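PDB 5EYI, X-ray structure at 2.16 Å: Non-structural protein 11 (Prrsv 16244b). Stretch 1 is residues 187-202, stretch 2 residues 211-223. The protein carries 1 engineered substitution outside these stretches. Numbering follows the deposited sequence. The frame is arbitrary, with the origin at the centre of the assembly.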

# COMPACT_ATOMS: atom_id res chain seq x y z
N ASP A 187 6.22 -13.95 7.88
CA ASP A 187 6.13 -12.73 8.73
C ASP A 187 5.20 -11.65 8.18
O ASP A 187 4.74 -10.79 8.93
CB ASP A 187 7.50 -12.06 8.93
CG ASP A 187 8.45 -12.87 9.77
OD1 ASP A 187 8.03 -13.79 10.52
OD2 ASP A 187 9.65 -12.57 9.69
N LEU A 188 4.99 -11.66 6.87
CA LEU A 188 4.10 -10.70 6.23
C LEU A 188 2.65 -11.16 6.04
O LEU A 188 1.83 -10.33 5.67
CB LEU A 188 4.67 -10.30 4.86
CG LEU A 188 6.15 -9.91 4.77
CD1 LEU A 188 6.48 -9.50 3.35
CD2 LEU A 188 6.49 -8.80 5.75
N GLU A 189 2.35 -12.44 6.27
CA GLU A 189 1.00 -13.04 6.07
C GLU A 189 -0.14 -12.18 6.61
O GLU A 189 -1.14 -11.98 5.93
CB GLU A 189 0.89 -14.41 6.76
CG GLU A 189 1.33 -15.61 5.94
CD GLU A 189 1.49 -16.90 6.77
OE1 GLU A 189 1.52 -16.84 8.03
OE2 GLU A 189 1.60 -17.99 6.16
N ALA A 190 0.03 -11.67 7.83
CA ALA A 190 -0.97 -10.83 8.48
C ALA A 190 -1.29 -9.52 7.75
O ALA A 190 -2.34 -8.91 7.99
CB ALA A 190 -0.55 -10.53 9.91
N TYR A 191 -0.39 -9.10 6.86
CA TYR A 191 -0.58 -7.88 6.06
C TYR A 191 -1.12 -8.11 4.65
O TYR A 191 -1.49 -7.15 3.98
CB TYR A 191 0.74 -7.13 5.96
CG TYR A 191 1.37 -6.82 7.30
CD1 TYR A 191 0.87 -5.81 8.12
CD2 TYR A 191 2.47 -7.54 7.76
CE1 TYR A 191 1.44 -5.53 9.34
CE2 TYR A 191 3.05 -7.26 8.98
CZ TYR A 191 2.53 -6.25 9.77
OH TYR A 191 3.11 -5.96 10.98
N LEU A 192 -1.17 -9.37 4.21
CA LEU A 192 -1.45 -9.69 2.80
C LEU A 192 -2.91 -9.95 2.44
O LEU A 192 -3.19 -10.30 1.30
CB LEU A 192 -0.61 -10.90 2.35
CG LEU A 192 0.91 -10.75 2.42
CD1 LEU A 192 1.58 -12.00 1.86
CD2 LEU A 192 1.40 -9.50 1.71
N HIS A 193 -3.85 -9.76 3.38
CA HIS A 193 -5.27 -10.02 3.09
C HIS A 193 -6.15 -8.84 3.49
O HIS A 193 -7.03 -8.99 4.34
CB HIS A 193 -5.72 -11.31 3.77
CG HIS A 193 -4.81 -12.47 3.50
ND1 HIS A 193 -4.73 -13.07 2.26
CD2 HIS A 193 -3.91 -13.10 4.29
CE1 HIS A 193 -3.83 -14.04 2.31
NE2 HIS A 193 -3.32 -14.08 3.53
N PRO A 194 -5.92 -7.66 2.88
CA PRO A 194 -6.72 -6.51 3.26
C PRO A 194 -8.15 -6.62 2.74
O PRO A 194 -8.39 -7.20 1.67
CB PRO A 194 -5.98 -5.35 2.58
CG PRO A 194 -5.43 -5.96 1.34
CD PRO A 194 -5.04 -7.36 1.73
N GLU A 195 -9.08 -6.10 3.52
CA GLU A 195 -10.48 -5.91 3.11
C GLU A 195 -10.59 -5.08 1.83
O GLU A 195 -11.36 -5.39 0.92
CB GLU A 195 -11.29 -5.27 4.25
CG GLU A 195 -11.03 -3.78 4.58
CD GLU A 195 -9.60 -3.42 4.99
OE1 GLU A 195 -8.90 -4.28 5.56
OE2 GLU A 195 -9.17 -2.27 4.75
N THR A 196 -9.78 -4.03 1.76
CA THR A 196 -9.82 -3.06 0.68
C THR A 196 -8.95 -3.56 -0.47
O THR A 196 -8.14 -4.47 -0.30
CB THR A 196 -9.32 -1.70 1.19
OG1 THR A 196 -8.32 -1.90 2.20
CG2 THR A 196 -10.46 -0.91 1.79
N GLN A 197 -9.16 -2.96 -1.65
CA GLN A 197 -8.41 -3.33 -2.85
C GLN A 197 -6.93 -2.99 -2.78
O GLN A 197 -6.12 -3.64 -3.43
CB GLN A 197 -9.00 -2.65 -4.07
CG GLN A 197 -10.37 -3.17 -4.46
CD GLN A 197 -11.05 -2.28 -5.48
OE1 GLN A 197 -10.38 -1.54 -6.21
NE2 GLN A 197 -12.37 -2.35 -5.54
N SER A 198 -6.58 -1.95 -2.02
CA SER A 198 -5.18 -1.67 -1.71
C SER A 198 -5.04 -1.17 -0.29
O SER A 198 -5.99 -0.67 0.29
CB SER A 198 -4.58 -0.65 -2.70
OG SER A 198 -4.87 0.69 -2.33
N LYS A 199 -3.84 -1.32 0.27
CA LYS A 199 -3.54 -0.81 1.60
C LYS A 199 -2.05 -0.53 1.79
O LYS A 199 -1.19 -1.25 1.26
CB LYS A 199 -4.02 -1.78 2.67
CG LYS A 199 -3.94 -1.20 4.08
CD LYS A 199 -4.78 -1.99 5.06
CE LYS A 199 -4.71 -1.36 6.44
NZ LYS A 199 -5.58 -2.09 7.42
N CYS A 200 -1.76 0.52 2.56
CA CYS A 200 -0.40 0.93 2.89
C CYS A 200 -0.17 0.67 4.38
O CYS A 200 -0.75 1.36 5.21
CB CYS A 200 -0.21 2.41 2.57
SG CYS A 200 1.34 3.13 3.19
N TRP A 201 0.64 -0.33 4.71
CA TRP A 201 0.99 -0.61 6.10
C TRP A 201 2.29 0.11 6.48
O TRP A 201 3.22 0.17 5.67
CB TRP A 201 1.20 -2.11 6.30
CG TRP A 201 0.03 -2.98 6.02
CD1 TRP A 201 -0.21 -3.70 4.87
CD2 TRP A 201 -1.04 -3.29 6.91
NE1 TRP A 201 -1.38 -4.42 5.00
CE2 TRP A 201 -1.91 -4.20 6.24
CE3 TRP A 201 -1.36 -2.89 8.22
CZ2 TRP A 201 -3.07 -4.70 6.83
CZ3 TRP A 201 -2.52 -3.38 8.81
CH2 TRP A 201 -3.36 -4.28 8.11
N LYS A 202 2.37 0.64 7.69
CA LYS A 202 3.64 1.16 8.23
C LYS A 202 4.24 0.14 9.18
O LYS A 202 3.55 -0.38 10.06
CB LYS A 202 3.44 2.49 8.96
CG LYS A 202 3.34 3.70 8.04
CD LYS A 202 4.17 4.88 8.56
CE LYS A 202 3.55 5.53 9.79
NZ LYS A 202 4.43 6.59 10.36
N ARG A 211 7.22 1.19 4.41
CA ARG A 211 5.82 0.98 4.10
C ARG A 211 5.68 -0.27 3.24
O ARG A 211 6.47 -0.50 2.34
CB ARG A 211 5.24 2.20 3.38
CG ARG A 211 5.26 3.46 4.23
CD ARG A 211 4.71 4.68 3.49
NE ARG A 211 5.00 5.93 4.21
CZ ARG A 211 6.15 6.61 4.17
NH1 ARG A 211 7.19 6.19 3.43
NH2 ARG A 211 6.28 7.73 4.88
N LEU A 212 4.67 -1.09 3.54
CA LEU A 212 4.36 -2.27 2.74
C LEU A 212 3.09 -1.95 2.01
O LEU A 212 2.06 -1.70 2.63
CB LEU A 212 4.17 -3.51 3.61
CG LEU A 212 3.82 -4.83 2.91
CD1 LEU A 212 4.91 -5.26 1.93
CD2 LEU A 212 3.56 -5.91 3.93
N MET A 213 3.16 -1.93 0.69
CA MET A 213 2.00 -1.67 -0.14
C MET A 213 1.46 -3.01 -0.56
O MET A 213 2.22 -3.83 -1.07
CB MET A 213 2.39 -0.86 -1.37
CG MET A 213 3.24 0.36 -1.05
SD MET A 213 2.65 1.32 0.36
CE MET A 213 3.48 2.86 -0.01
N VAL A 214 0.17 -3.24 -0.32
CA VAL A 214 -0.51 -4.46 -0.73
C VAL A 214 -1.72 -4.14 -1.60
O VAL A 214 -2.55 -3.32 -1.23
CB VAL A 214 -0.97 -5.28 0.50
CG1 VAL A 214 -1.73 -6.54 0.06
CG2 VAL A 214 0.23 -5.63 1.37
N TRP A 215 -1.79 -4.78 -2.77
CA TRP A 215 -2.99 -4.82 -3.58
C TRP A 215 -3.61 -6.21 -3.48
O TRP A 215 -3.00 -7.21 -3.91
CB TRP A 215 -2.69 -4.49 -5.03
CG TRP A 215 -2.58 -3.03 -5.26
CD1 TRP A 215 -3.55 -2.21 -5.74
CD2 TRP A 215 -1.43 -2.21 -5.03
NE1 TRP A 215 -3.08 -0.93 -5.83
CE2 TRP A 215 -1.78 -0.90 -5.41
CE3 TRP A 215 -0.13 -2.46 -4.56
CZ2 TRP A 215 -0.89 0.17 -5.32
CZ3 TRP A 215 0.75 -1.40 -4.47
CH2 TRP A 215 0.37 -0.10 -4.85
N ARG A 216 -4.81 -6.26 -2.91
CA ARG A 216 -5.59 -7.49 -2.66
C ARG A 216 -5.51 -8.47 -3.82
O ARG A 216 -5.82 -8.11 -4.95
CB ARG A 216 -7.06 -7.13 -2.41
CG ARG A 216 -7.88 -8.23 -1.76
CD ARG A 216 -9.33 -7.79 -1.60
NE ARG A 216 -10.00 -8.52 -0.52
N ASP A 217 -5.06 -9.69 -3.53
CA ASP A 217 -4.92 -10.77 -4.52
C ASP A 217 -4.08 -10.44 -5.75
O ASP A 217 -4.24 -11.09 -6.79
CB ASP A 217 -6.30 -11.26 -4.98
CG ASP A 217 -7.15 -11.73 -3.83
OD1 ASP A 217 -6.62 -12.45 -2.96
OD2 ASP A 217 -8.34 -11.38 -3.81
N LYS A 218 -3.18 -9.46 -5.65
CA LYS A 218 -2.38 -9.04 -6.79
C LYS A 218 -0.91 -8.96 -6.43
O LYS A 218 -0.14 -9.80 -6.86
CB LYS A 218 -2.90 -7.73 -7.37
CG LYS A 218 -4.14 -7.95 -8.23
CD LYS A 218 -4.90 -6.67 -8.56
CE LYS A 218 -6.12 -7.01 -9.40
NZ LYS A 218 -7.03 -5.85 -9.59
N THR A 219 -0.52 -7.98 -5.63
CA THR A 219 0.90 -7.74 -5.41
C THR A 219 1.15 -7.07 -4.08
O THR A 219 0.23 -6.57 -3.42
CB THR A 219 1.53 -6.93 -6.58
OG1 THR A 219 2.97 -7.05 -6.57
CG2 THR A 219 1.13 -5.45 -6.53
N ALA A 220 2.42 -7.07 -3.70
CA ALA A 220 2.87 -6.42 -2.48
C ALA A 220 4.35 -6.12 -2.60
O ALA A 220 5.11 -6.91 -3.17
CB ALA A 220 2.60 -7.28 -1.26
N TYR A 221 4.75 -4.98 -2.06
CA TYR A 221 6.14 -4.58 -2.09
C TYR A 221 6.40 -3.55 -1.02
O TYR A 221 5.49 -2.84 -0.59
CB TYR A 221 6.54 -4.02 -3.45
CG TYR A 221 5.77 -2.81 -3.96
CD1 TYR A 221 4.83 -2.94 -4.98
CD2 TYR A 221 6.00 -1.54 -3.44
CE1 TYR A 221 4.15 -1.84 -5.47
CE2 TYR A 221 5.31 -0.44 -3.91
CZ TYR A 221 4.39 -0.58 -4.92
OH TYR A 221 3.71 0.53 -5.40
N PHE A 222 7.67 -3.50 -0.62
CA PHE A 222 8.13 -2.55 0.38
C PHE A 222 8.61 -1.29 -0.29
O PHE A 222 8.99 -1.29 -1.46
CB PHE A 222 9.26 -3.13 1.21
CG PHE A 222 8.81 -4.02 2.31
CD1 PHE A 222 8.25 -3.47 3.47
CD2 PHE A 222 8.95 -5.39 2.22
CE1 PHE A 222 7.86 -4.28 4.51
CE2 PHE A 222 8.55 -6.21 3.25
CZ PHE A 222 8.01 -5.66 4.40
N GLN A 223 8.62 -0.22 0.49
CA GLN A 223 9.02 1.09 0.03
C GLN A 223 9.65 1.83 1.22
O GLN A 223 9.22 1.64 2.37
CB GLN A 223 7.77 1.79 -0.54
CG GLN A 223 7.99 3.13 -1.18
CD GLN A 223 7.83 4.32 -0.25
OE1 GLN A 223 8.11 5.46 -0.63
NE2 GLN A 223 7.38 4.08 0.97
O HOH W 1 -4.27 -10.25 -1.15

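The indole of Trp-215 lies flat against a serine: Ser-198 CB sits 3.7 Å from the centroid of the Trp-215 five-membered ring, over its face. The two residues pair directly across an antiparallel ladder, where their CA atoms are 4.3 Å apart. Ser-198 offers its CB to the ring face, and the residue is buried.

The ladder joins strand 198-202 to strand 211-215. Two pairs carry its regular hydrogen bonds. Lys-199 N donates to Val-214 O (2.8 Å), and Val-214 N returns a bond to Lys-199 O (2.9 Å). Trp-201 N to Leu-212 O and Leu-212 N to Trp-201 O are both 2.9 Å. Arg-216 N to Gln-197 O, at 3.0 Å, extends the bonding just past the strands. CA-H...O contacts add to the ladder; Ser-198 CA lies 3.1 Å from Val-214 O, which also accepts from Lys-199 N.

Side chains alternate between the two faces. With Ser-198 and Trp-215 lie Cys-200 and Met-213, whose sulfurs SG and SD meet at 3.6 Å. Both residues are buried. Next along this face, the aliphatic CG atoms of Lys-202 and Arg-211 come within 4.3 Å.

The other face carries Leu-212 and Val-214, both buried, and the segment before strand 198-202 packs over it. Their branched apolar side chains fill this layer, and each residue has about 90 Å² covered by the other stretch. Tyr-191 CB meets Leu-212 CD2 at 3.7 Å. Pro-194 CD meets Val-214 CG1 at 3.8 Å. Val-214 CG2 faces the edge of the Trp-201 ring, with CD1 4.0 Å away. Trp-201 NE1 also makes a weak hydrogen bond to Tyr-191 O (2.9 Å), tying this segment to its own strand. Leu-188 CD2 meets the edge of Phe-222 at CZ, 3.7 Å away.

One water bridges the stretches, donating to Leu-192 O and accepting from Asp-217 N. The two stretches bury 849 Å² between them, both sides summed.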